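Local structure of NADH oxidase (Thermus thermophilus, 6RVB) at residues 125-134 and 235-243; 208-217 and 225-233. The protein uses NADH to reduce coenzyme A disulfide, working as an FAD-containing flavoprotein oxidoreductase. All coordinates share one frame; numbering follows the deposited sequence.

Both contacts belong to the NAD-binding part of the chain, and contact 2 is nested within the loop that contact 1 closes. Contact 1 joins two strands of the parallel Rossmann-type sheet; it is partly buried, with none of its touching residues fully exposed, and it ends at the dinucleotide. Contact 2 lies farther from the centre of the chain, in a small antiparallel sheet with one buried apolar face and a more exposed, charged margin. The two meet through Phe216 of contact 2, whose ring packs against Val237 and Leu239 of contact 1. Their chemistry follows their place: regular backbone bonding and NAD binding in contact 1, a bulge, a turn and a salt bridge in contact 2.

Contact 1. Residues 125-134 and 235-243; sequences TEQEGVYTLR and DLVLLATGI. With NAD (nicotinamide-adenine-dinucleotide), chain F.
Tyr131 and Gly129 bind Val237 and Leu239 through a parallel ladder: Tyr131 N gives to Val237 O (2.7 Å), Leu239 N to Tyr131 O (2.8 Å) and Val237 N to Gly129 O (3.1 Å). The ladder forms one edge of the five-stranded, Rossmann-type NAD-binding sheet, with strand 130-131 outermost and strand 236-239 between it and strand 151-155. On one face of the sheet, Val130 directs CG1 anti to its own nitrogen (chi1 179°), and this methyl touches both Val237 CG2 and, at 3.9 Å, Leu239 CD1. The other face carries the Tyr131 ring, which crosses the Leu236 side chain at about a right angle, its CD2 3.7 Å from Leu236 CD1. Helix 136-145 packs on the same ring through Arg141, Leu142 and Ala145. Nearby, Leu238 CD1 reaches CB of Leu133.

Beyond the ladder the segments separate and take part in dinucleotide binding. Ile243 lays CG2 over one face of the Arg134 guanidinium, 3.6 Å from NH1, while the same NH1 points in the guanidinium plane to NAD O4D in a weak hydrogen bond. NH2 makes a salt bridge with Asp281, and Arg134 also touches the FAD. With alanine in its place, Asp281 would probably lose its charge partner, NAD O4D its weak donor and the Ile243 methyl the flat group it lies on. Ala240 and Gly242 hold NAD by backbone atoms: Gly242 N donates weakly to phosphate oxygen O1N, and the adenosine-ribose hydroxyl O3B donates to Ala240 O at 3.1 Å.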
loop_
_atom_site.group_PDB
_atom_site.type_symbol
_atom_site.label_atom_id
_atom_site.label_comp_id
_atom_site.label_asym_id
_atom_site.label_seq_id
_atom_site.Cartn_x
_atom_site.Cartn_y
_atom_site.Cartn_z
ATOM N N THR A 125 30.458 0.136 30.209
ATOM C CA THR A 125 29.523 -0.589 29.428
ATOM C C THR A 125 29.280 -1.945 30.054
ATOM O O THR A 125 28.257 -2.580 29.853
ATOM C CB THR A 125 30.159 -0.794 28.093
ATOM O OG1 THR A 125 29.980 0.380 27.317
ATOM C CG2 THR A 125 29.510 -1.896 27.391
ATOM N N GLU A 126 30.241 -2.388 30.827
ATOM C CA GLU A 126 30.199 -3.707 31.371
ATOM C C GLU A 126 29.304 -3.869 32.589
ATOM O O GLU A 126 29.186 -4.957 33.086
ATOM C CB GLU A 126 31.615 -4.146 31.689
ATOM C CG GLU A 126 32.357 -4.486 30.443
ATOM C CD GLU A 126 31.535 -5.494 29.585
ATOM O OE1 GLU A 126 31.220 -6.600 30.118
ATOM O OE2 GLU A 126 31.175 -5.183 28.406
ATOM N N GLN A 127 28.664 -2.803 33.066
ATOM C CA GLN A 127 27.993 -2.817 34.331
ATOM C C GLN A 127 26.655 -3.483 34.203
ATOM O O GLN A 127 26.382 -4.139 33.220
ATOM C CB GLN A 127 27.786 -1.412 34.794
ATOM C CG GLN A 127 29.019 -0.721 34.951
ATOM C CD GLN A 127 28.825 0.585 35.577
ATOM O OE1 GLN A 127 28.863 0.696 36.785
ATOM N NE2 GLN A 127 28.597 1.600 34.780
ATOM N N GLU A 128 25.785 -3.240 35.171
ATOM C CA GLU A 128 24.769 -4.187 35.482
ATOM C C GLU A 128 23.493 -3.845 34.764
ATOM O O GLU A 128 22.740 -4.736 34.280
ATOM C CB GLU A 128 24.541 -4.228 36.965
ATOM C CG GLU A 128 23.587 -5.316 37.394
ATOM C CD GLU A 128 24.249 -6.690 37.463
ATOM O OE1 GLU A 128 25.187 -6.914 36.637
ATOM O OE2 GLU A 128 23.831 -7.520 38.343
ATOM N N GLY A 129 23.191 -2.582 34.641
ATOM C CA GLY A 129 21.914 -2.382 33.996
ATOM C C GLY A 129 22.050 -1.920 32.577
ATOM O O GLY A 129 21.224 -1.184 32.058
ATOM N N VAL A 130 23.125 -2.330 31.931
ATOM C CA VAL A 130 23.357 -1.910 30.551
ATOM C C VAL A 130 22.950 -3.070 29.677
ATOM O O VAL A 130 23.392 -4.183 29.878
ATOM C CB VAL A 130 24.825 -1.595 30.327
ATOM C CG1 VAL A 130 25.024 -1.217 28.968
ATOM C CG2 VAL A 130 25.267 -0.488 31.256
ATOM N N TYR A 131 22.084 -2.810 28.711
ATOM C CA TYR A 131 21.540 -3.872 27.864
ATOM C C TYR A 131 21.686 -3.707 26.337
ATOM O O TYR A 131 21.991 -2.646 25.794
ATOM C CB TYR A 131 20.078 -4.032 28.181
ATOM C CG TYR A 131 19.783 -4.424 29.595
ATOM C CD1 TYR A 131 19.729 -5.771 29.975
ATOM C CD2 TYR A 131 19.472 -3.488 30.528
ATOM C CE1 TYR A 131 19.410 -6.163 31.259
ATOM C CE2 TYR A 131 19.158 -3.874 31.819
ATOM C CZ TYR A 131 19.149 -5.210 32.177
ATOM O OH TYR A 131 18.884 -5.522 33.461
ATOM N N THR A 132 21.370 -4.791 25.657
ATOM C CA THR A 132 21.442 -4.864 24.199
ATOM C C THR A 132 20.204 -5.602 23.680
ATOM O O THR A 132 19.606 -6.359 24.431
ATOM C CB THR A 132 22.684 -5.598 23.931
ATOM O OG1 THR A 132 23.573 -4.721 23.272
ATOM C CG2 THR A 132 22.468 -6.894 23.141
ATOM N N LEU A 133 19.729 -5.356 22.471
ATOM C CA LEU A 133 18.436 -5.999 22.099
ATOM C C LEU A 133 18.504 -6.697 20.819
ATOM O O LEU A 133 18.196 -6.119 19.806
ATOM C CB LEU A 133 17.319 -5.002 21.883
ATOM C CG LEU A 133 15.987 -5.421 22.466
ATOM C CD1 LEU A 133 14.809 -4.840 21.689
ATOM C CD2 LEU A 133 15.892 -6.862 22.526
ATOM N N ARG A 134 18.849 -7.966 20.851
ATOM C CA ARG A 134 19.079 -8.719 19.620
ATOM C C ARG A 134 18.503 -10.137 19.665
ATOM O O ARG A 134 18.136 -10.669 18.656
ATOM C CB ARG A 134 20.572 -8.752 19.330
ATOM C CG ARG A 134 21.005 -9.261 17.997
ATOM C CD ARG A 134 20.847 -8.193 16.957
ATOM N NE ARG A 134 20.752 -8.789 15.638
ATOM C CZ ARG A 134 20.161 -8.184 14.631
ATOM N NH1 ARG A 134 19.642 -6.924 14.808
ATOM N NH2 ARG A 134 20.117 -8.850 13.472
ATOM N N ASP A 235 18.712 4.228 35.367
ATOM C CA ASP A 235 19.048 2.904 35.985
ATOM C C ASP A 235 18.931 1.725 35.026
ATOM O O ASP A 235 19.203 0.574 35.395
ATOM C CB ASP A 235 18.159 2.603 37.136
ATOM C CG ASP A 235 16.726 2.826 36.793
ATOM O OD1 ASP A 235 16.230 4.028 36.837
ATOM O OD2 ASP A 235 16.132 1.776 36.463
ATOM N N LEU A 236 18.495 2.037 33.803
ATOM C CA LEU A 236 18.515 1.130 32.707
ATOM C C LEU A 236 18.922 1.893 31.455
ATOM O O LEU A 236 18.263 2.897 31.078
ATOM C CB LEU A 236 17.138 0.479 32.563
ATOM C CG LEU A 236 16.405 -0.017 31.298
ATOM C CD1 LEU A 236 17.322 -0.468 30.343
ATOM C CD2 LEU A 236 15.632 -1.157 31.645
ATOM N N VAL A 237 20.002 1.403 30.830
ATOM C CA VAL A 237 20.458 1.878 29.556
ATOM C C VAL A 237 20.503 0.744 28.530
ATOM O O VAL A 237 21.066 -0.318 28.828
ATOM C CB VAL A 237 21.790 2.747 29.627
ATOM C CG1 VAL A 237 22.163 3.088 31.018
ATOM C CG2 VAL A 237 22.938 2.181 28.876
ATOM N N LEU A 238 19.863 1.012 27.358
ATOM C CA LEU A 238 19.866 0.203 26.124
ATOM C C LEU A 238 20.863 0.746 25.088
ATOM O O LEU A 238 20.798 1.925 24.720
ATOM C CB LEU A 238 18.496 0.225 25.460
ATOM C CG LEU A 238 18.293 -0.663 24.208
ATOM C CD1 LEU A 238 18.322 -2.080 24.480
ATOM C CD2 LEU A 238 16.973 -0.476 23.613
ATOM N N LEU A 239 21.773 -0.098 24.599
ATOM C CA LEU A 239 22.787 0.287 23.612
ATOM C C LEU A 239 22.221 -0.094 22.269
ATOM O O LEU A 239 22.161 -1.240 21.897
ATOM C CB LEU A 239 24.092 -0.498 23.872
ATOM C CG LEU A 239 24.798 -0.087 25.164
ATOM C CD1 LEU A 239 26.057 -0.786 25.276
ATOM C CD2 LEU A 239 25.009 1.403 25.310
ATOM N N ALA A 240 21.765 0.861 21.522
ATOM C CA ALA A 240 21.114 0.561 20.260
ATOM C C ALA A 240 21.830 1.212 19.119
ATOM O O ALA A 240 21.288 2.082 18.519
ATOM C CB ALA A 240 19.768 1.069 20.302
ATOM N N THR A 241 23.036 0.767 18.846
ATOM C CA THR A 241 24.050 1.532 18.172
ATOM C C THR A 241 24.529 0.772 16.944
ATOM O O THR A 241 25.632 1.043 16.422
ATOM C CB THR A 241 25.339 1.765 19.095
ATOM O OG1 THR A 241 25.606 0.554 19.806
ATOM C CG2 THR A 241 25.161 2.860 20.096
ATOM N N GLY A 242 23.749 -0.198 16.504
ATOM C CA GLY A 242 24.136 -0.882 15.299
ATOM C C GLY A 242 24.645 -2.298 15.430
ATOM O O GLY A 242 24.994 -2.761 16.479
ATOM N N ILE A 243 24.692 -3.001 14.312
ATOM C CA ILE A 243 25.085 -4.390 14.340
ATOM C C ILE A 243 26.145 -4.560 13.305
ATOM O O ILE A 243 26.385 -3.689 12.547
ATOM C CB ILE A 243 23.931 -5.287 13.970
ATOM C CG1 ILE A 243 23.283 -4.807 12.684
ATOM C CG2 ILE A 243 22.835 -5.224 14.999
ATOM C CD1 ILE A 243 22.140 -5.607 12.248
HETATM P PA NAD F . 21.333 1.624 13.326
HETATM O O1A NAD F . 20.074 1.601 12.492
HETATM O O2A NAD F . 22.622 1.548 12.690
HETATM O O5B NAD F . 21.374 2.954 14.262
HETATM C C5B NAD F . 21.605 4.366 13.924
HETATM C C4B NAD F . 22.767 5.018 14.749
HETATM O O4B NAD F . 23.248 6.366 15.008
HETATM C C3B NAD F . 22.354 4.587 16.068
HETATM O O3B NAD F . 22.479 3.233 15.905
HETATM C C2B NAD F . 23.488 5.158 16.857
HETATM O O2B NAD F . 24.595 4.439 17.384
HETATM C C1B NAD F . 24.261 5.981 15.945
HETATM N N9A NAD F . 24.661 6.458 17.329
HETATM C C8A NAD F . 23.976 7.262 18.282
HETATM N N7A NAD F . 24.639 7.476 19.475
HETATM C C5A NAD F . 25.749 6.775 19.305
HETATM C C6A NAD F . 26.723 6.681 20.202
HETATM N N6A NAD F . 26.469 7.350 21.260
HETATM N N1A NAD F . 27.815 5.905 19.946
HETATM C C2A NAD F . 27.802 5.248 18.703
HETATM N N3A NAD F . 26.771 5.314 17.760
HETATM C C4A NAD F . 25.775 6.097 18.058
HETATM O O3 NAD F . 21.285 0.337 14.209
HETATM P PN NAD F . 20.072 -0.440 14.947
HETATM O O1N NAD F . 20.866 -1.173 16.052
HETATM O O2N NAD F . 18.936 0.404 15.323
HETATM O O5D NAD F . 19.526 -1.294 13.725
HETATM C C5D NAD F . 19.275 -2.671 13.873
HETATM C C4D NAD F . 19.050 -3.475 12.583
HETATM O O4D NAD F . 18.229 -4.659 12.748
HETATM C C3D NAD F . 18.395 -2.548 11.589
HETATM O O3D NAD F . 19.289 -1.745 10.790
HETATM C C2D NAD F . 17.669 -3.593 10.799
HETATM O O2D NAD F . 18.591 -4.267 10.019
HETATM C C1D NAD F . 17.202 -4.596 11.818
HETATM N N1N NAD F . 15.977 -3.918 12.308
HETATM C C2N NAD F . 14.983 -3.594 11.390
HETATM C C3N NAD F . 13.784 -2.928 11.738
HETATM C C7N NAD F . 12.705 -2.595 10.704
HETATM O O7N NAD F . 12.941 -2.603 9.314
HETATM N N7N NAD F . 11.485 -2.255 11.135
HETATM C C4N NAD F . 13.592 -2.585 13.087
HETATM C C5N NAD F . 14.583 -2.883 14.007
HETATM C C6N NAD F . 15.765 -3.537 13.605
#

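Contact 2. Residues 208-217 and 225-233; sequences WTGVKVEAFR and VETSEGVVP
Arg217 reaches Glu226 with its chain bent at chi3 (-30°), while Glu226, with CG anti to its carbonyl carbon (chi1 -69°), runs extended to its carboxylate. Arg217 NE bonds to Glu226 OE1 at 2.8 Å, in the guanidinium plane and on the anti lone pair of that oxygen. NH2 adds a weak bond to the same OE1, so the salt bridge falls on a single oxygen; the guanidinium and carboxylate planes stand 71° apart. Val231 CG2 lies beside NH2.

The backbone here is a three-stranded antiparallel meander, 213-215, 226-227 and 230-231, interrupted by a classic beta bulge. Glu226 O accepts from both Glu214 N (2.8 Å) and Ala215 N (3.2 Å), and Glu226 N returns a bond to Ala215 O. Past the bulge, Val213 and Thr227 form a non-hydrogen-bonded pair. Lys212 and Ser228 then hold each other twice: Ser228 N gives to Lys212 O, and Lys212 N to Ser228 OG. A type I turn from Thr227 to Gly230 links the last two strands, and within it Thr227 OG1 accepts from Glu229 N as an ST turn and donates to Gly230 O (2.9 Å).

On the buried side, Val225 sets CG2 at the edge of the Phe216 ring, 3.6 Å from CD1, and CG1 against Val213 CG1. Strands 151-155 and 236-239 pack on this group. Near the start of segment 208-217, Trp208 and Val232 slide past each other in opposite directions. The chemistry implies a division of labour: valines and a phenylalanine seat the meander on the Rossmann sheet, while the salt bridge lies at the more exposed margin, and Thr227 OG1 is satisfied within the turn.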
loop_
_atom_site.group_PDB
_atom_site.type_symbol
_atom_site.label_atom_id
_atom_site.label_comp_id
_atom_site.label_asym_id
_atom_site.label_seq_id
_atom_site.Cartn_x
_atom_site.Cartn_y
_atom_site.Cartn_z
ATOM N N TRP A 208 18.018 13.975 22.948
ATOM C CA TRP A 208 19.276 14.698 22.879
ATOM C C TRP A 208 19.934 14.386 21.475
ATOM O O TRP A 208 20.069 13.276 21.053
ATOM C CB TRP A 208 20.312 14.188 23.943
ATOM C CG TRP A 208 20.413 14.678 25.477
ATOM C CD1 TRP A 208 21.578 14.716 26.390
ATOM C CD2 TRP A 208 19.355 15.126 26.237
ATOM N NE1 TRP A 208 21.209 15.169 27.668
ATOM C CE2 TRP A 208 19.853 15.429 27.585
ATOM C CE3 TRP A 208 18.024 15.305 25.946
ATOM C CZ2 TRP A 208 19.016 15.885 28.559
ATOM C CZ3 TRP A 208 17.192 15.742 26.929
ATOM C CH2 TRP A 208 17.678 16.041 28.222
ATOM N N THR A 209 20.452 15.370 20.796
ATOM C CA THR A 209 21.068 15.163 19.533
ATOM C C THR A 209 22.546 15.594 19.616
ATOM O O THR A 209 22.943 16.285 20.543
ATOM C CB THR A 209 20.323 16.097 18.675
ATOM O OG1 THR A 209 19.490 15.311 17.848
ATOM C CG2 THR A 209 21.273 17.157 17.903
ATOM N N GLY A 210 23.369 15.217 18.662
ATOM C CA GLY A 210 24.762 15.556 18.741
ATOM C C GLY A 210 25.461 15.340 20.069
ATOM O O GLY A 210 26.217 16.159 20.497
ATOM N N VAL A 211 25.240 14.214 20.716
ATOM C CA VAL A 211 25.692 13.962 22.066
ATOM C C VAL A 211 26.974 13.132 21.987
ATOM O O VAL A 211 27.114 12.253 21.159
ATOM C CB VAL A 211 24.614 13.160 22.703
ATOM C CG1 VAL A 211 25.017 12.589 24.052
ATOM C CG2 VAL A 211 23.445 13.966 22.782
ATOM N N LYS A 212 27.921 13.408 22.857
ATOM C CA LYS A 212 29.087 12.588 22.890
ATOM C C LYS A 212 28.959 11.790 24.155
ATOM O O LYS A 212 29.326 12.260 25.186
ATOM C CB LYS A 212 30.358 13.449 22.837
ATOM C CG LYS A 212 31.605 12.761 22.238
ATOM C CD LYS A 212 32.060 11.504 23.007
ATOM C CE LYS A 212 33.239 10.770 22.384
ATOM N NZ LYS A 212 34.306 11.693 21.936
ATOM N N VAL A 213 28.399 10.588 24.127
ATOM C CA VAL A 213 28.364 9.895 25.427
ATOM C C VAL A 213 29.766 9.544 25.965
ATOM O O VAL A 213 30.549 8.920 25.287
ATOM C CB VAL A 213 27.489 8.664 25.393
ATOM C CG1 VAL A 213 27.675 7.880 26.650
ATOM C CG2 VAL A 213 26.061 9.067 25.201
ATOM N N GLU A 214 30.099 9.943 27.177
ATOM C CA GLU A 214 31.471 9.780 27.639
ATOM C C GLU A 214 31.728 8.676 28.627
ATOM O O GLU A 214 32.819 8.135 28.634
ATOM C CB GLU A 214 31.991 11.064 28.212
ATOM C CG GLU A 214 32.612 12.004 27.233
ATOM C CD GLU A 214 32.424 13.463 27.670
ATOM O OE1 GLU A 214 31.807 13.716 28.766
ATOM O OE2 GLU A 214 32.890 14.347 26.898
ATOM N N ALA A 215 30.766 8.334 29.477
ATOM C CA ALA A 215 30.914 7.111 30.273
ATOM C C ALA A 215 29.706 6.772 31.030
ATOM O O ALA A 215 28.935 7.643 31.262
ATOM C CB ALA A 215 32.008 7.242 31.202
ATOM N N PHE A 216 29.580 5.510 31.424
ATOM C CA PHE A 216 28.437 5.092 32.161
ATOM C C PHE A 216 28.803 5.056 33.593
ATOM O O PHE A 216 29.673 4.302 33.938
ATOM C CB PHE A 216 27.951 3.743 31.689
ATOM C CG PHE A 216 27.413 3.778 30.310
ATOM C CD1 PHE A 216 26.313 4.561 29.979
ATOM C CD2 PHE A 216 28.015 3.041 29.326
ATOM C CE1 PHE A 216 25.833 4.599 28.733
ATOM C CE2 PHE A 216 27.539 3.063 28.036
ATOM C CZ PHE A 216 26.438 3.847 27.748
ATOM N N ARG A 217 28.140 5.864 34.430
ATOM C CA ARG A 217 28.630 6.030 35.813
ATOM C C ARG A 217 28.087 4.935 36.738
ATOM O O ARG A 217 26.908 4.629 36.701
ATOM C CB ARG A 217 28.440 7.490 36.375
ATOM C CG ARG A 217 27.992 7.513 37.841
ATOM C CD ARG A 217 27.434 8.829 38.323
ATOM N NE ARG A 217 28.003 10.001 37.659
ATOM C CZ ARG A 217 27.449 11.199 37.794
ATOM N NH1 ARG A 217 26.352 11.274 38.581
ATOM N NH2 ARG A 217 27.963 12.279 37.172
ATOM N N VAL A 225 25.415 7.575 33.098
ATOM C CA VAL A 225 25.526 8.279 31.717
ATOM C C VAL A 225 25.915 9.748 31.718
ATOM O O VAL A 225 25.074 10.614 31.834
ATOM C CB VAL A 225 24.295 8.208 30.585
ATOM C CG1 VAL A 225 24.918 8.413 29.178
ATOM C CG2 VAL A 225 23.564 6.879 30.527
ATOM N N GLU A 226 27.204 9.956 31.490
ATOM C CA GLU A 226 27.861 11.198 31.539
ATOM C C GLU A 226 28.086 11.550 30.122
ATOM O O GLU A 226 28.672 10.786 29.416
ATOM C CB GLU A 226 29.182 10.978 32.255
ATOM C CG GLU A 226 28.960 10.658 33.727
ATOM C CD GLU A 226 30.213 10.546 34.576
ATOM O OE1 GLU A 226 30.029 10.205 35.776
ATOM O OE2 GLU A 226 31.340 10.762 34.053
ATOM N N THR A 227 27.601 12.704 29.688
ATOM C CA THR A 227 27.763 13.135 28.305
ATOM C C THR A 227 28.364 14.517 28.207
ATOM O O THR A 227 28.229 15.296 29.107
ATOM C CB THR A 227 26.414 13.161 27.576
ATOM O OG1 THR A 227 25.788 14.402 27.802
ATOM C CG2 THR A 227 25.549 12.163 28.111
ATOM N N SER A 228 29.015 14.807 27.082
ATOM C CA SER A 228 29.382 16.178 26.655
ATOM C C SER A 228 28.298 17.228 26.973
ATOM O O SER A 228 28.589 18.398 27.146
ATOM C CB SER A 228 29.618 16.221 25.142
ATOM O OG SER A 228 28.383 16.096 24.464
ATOM N N GLU A 229 27.035 16.830 27.021
ATOM C CA GLU A 229 25.955 17.817 27.123
ATOM C C GLU A 229 25.306 17.805 28.504
ATOM O O GLU A 229 24.173 18.263 28.674
ATOM C CB GLU A 229 24.856 17.564 26.066
ATOM C CG GLU A 229 25.340 17.423 24.614
ATOM C CD GLU A 229 25.719 18.774 23.963
ATOM O OE1 GLU A 229 25.776 18.823 22.710
ATOM O OE2 GLU A 229 25.963 19.770 24.695
ATOM N N GLY A 230 25.974 17.274 29.508
ATOM C CA GLY A 230 25.236 17.102 30.743
ATOM C C GLY A 230 25.161 15.684 31.225
ATOM O O GLY A 230 25.806 14.803 30.685
ATOM N N VAL A 231 24.413 15.457 32.280
ATOM C CA VAL A 231 24.423 14.112 32.884
ATOM C C VAL A 231 23.051 13.541 33.002
ATOM O O VAL A 231 22.235 14.125 33.705
ATOM C CB VAL A 231 24.983 14.070 34.293
ATOM C CG1 VAL A 231 24.471 12.801 35.075
ATOM C CG2 VAL A 231 26.469 14.050 34.175
ATOM N N VAL A 232 22.792 12.417 32.321
ATOM C CA VAL A 232 21.455 11.851 32.318
ATOM C C VAL A 232 21.369 10.828 33.406
ATOM O O VAL A 232 22.063 9.854 33.422
ATOM C CB VAL A 232 21.103 11.149 31.020
ATOM C CG1 VAL A 232 19.748 10.522 31.132
ATOM C CG2 VAL A 232 21.141 12.123 29.851
ATOM N N PRO A 233 20.509 11.036 34.364
ATOM C CA PRO A 233 20.459 9.904 35.276
ATOM C C PRO A 233 19.618 8.779 34.671
ATOM O O PRO A 233 18.592 9.055 34.037
ATOM C CB PRO A 233 19.790 10.522 36.493
ATOM C CG PRO A 233 19.074 11.687 36.027
ATOM C CD PRO A 233 19.791 12.217 34.877
#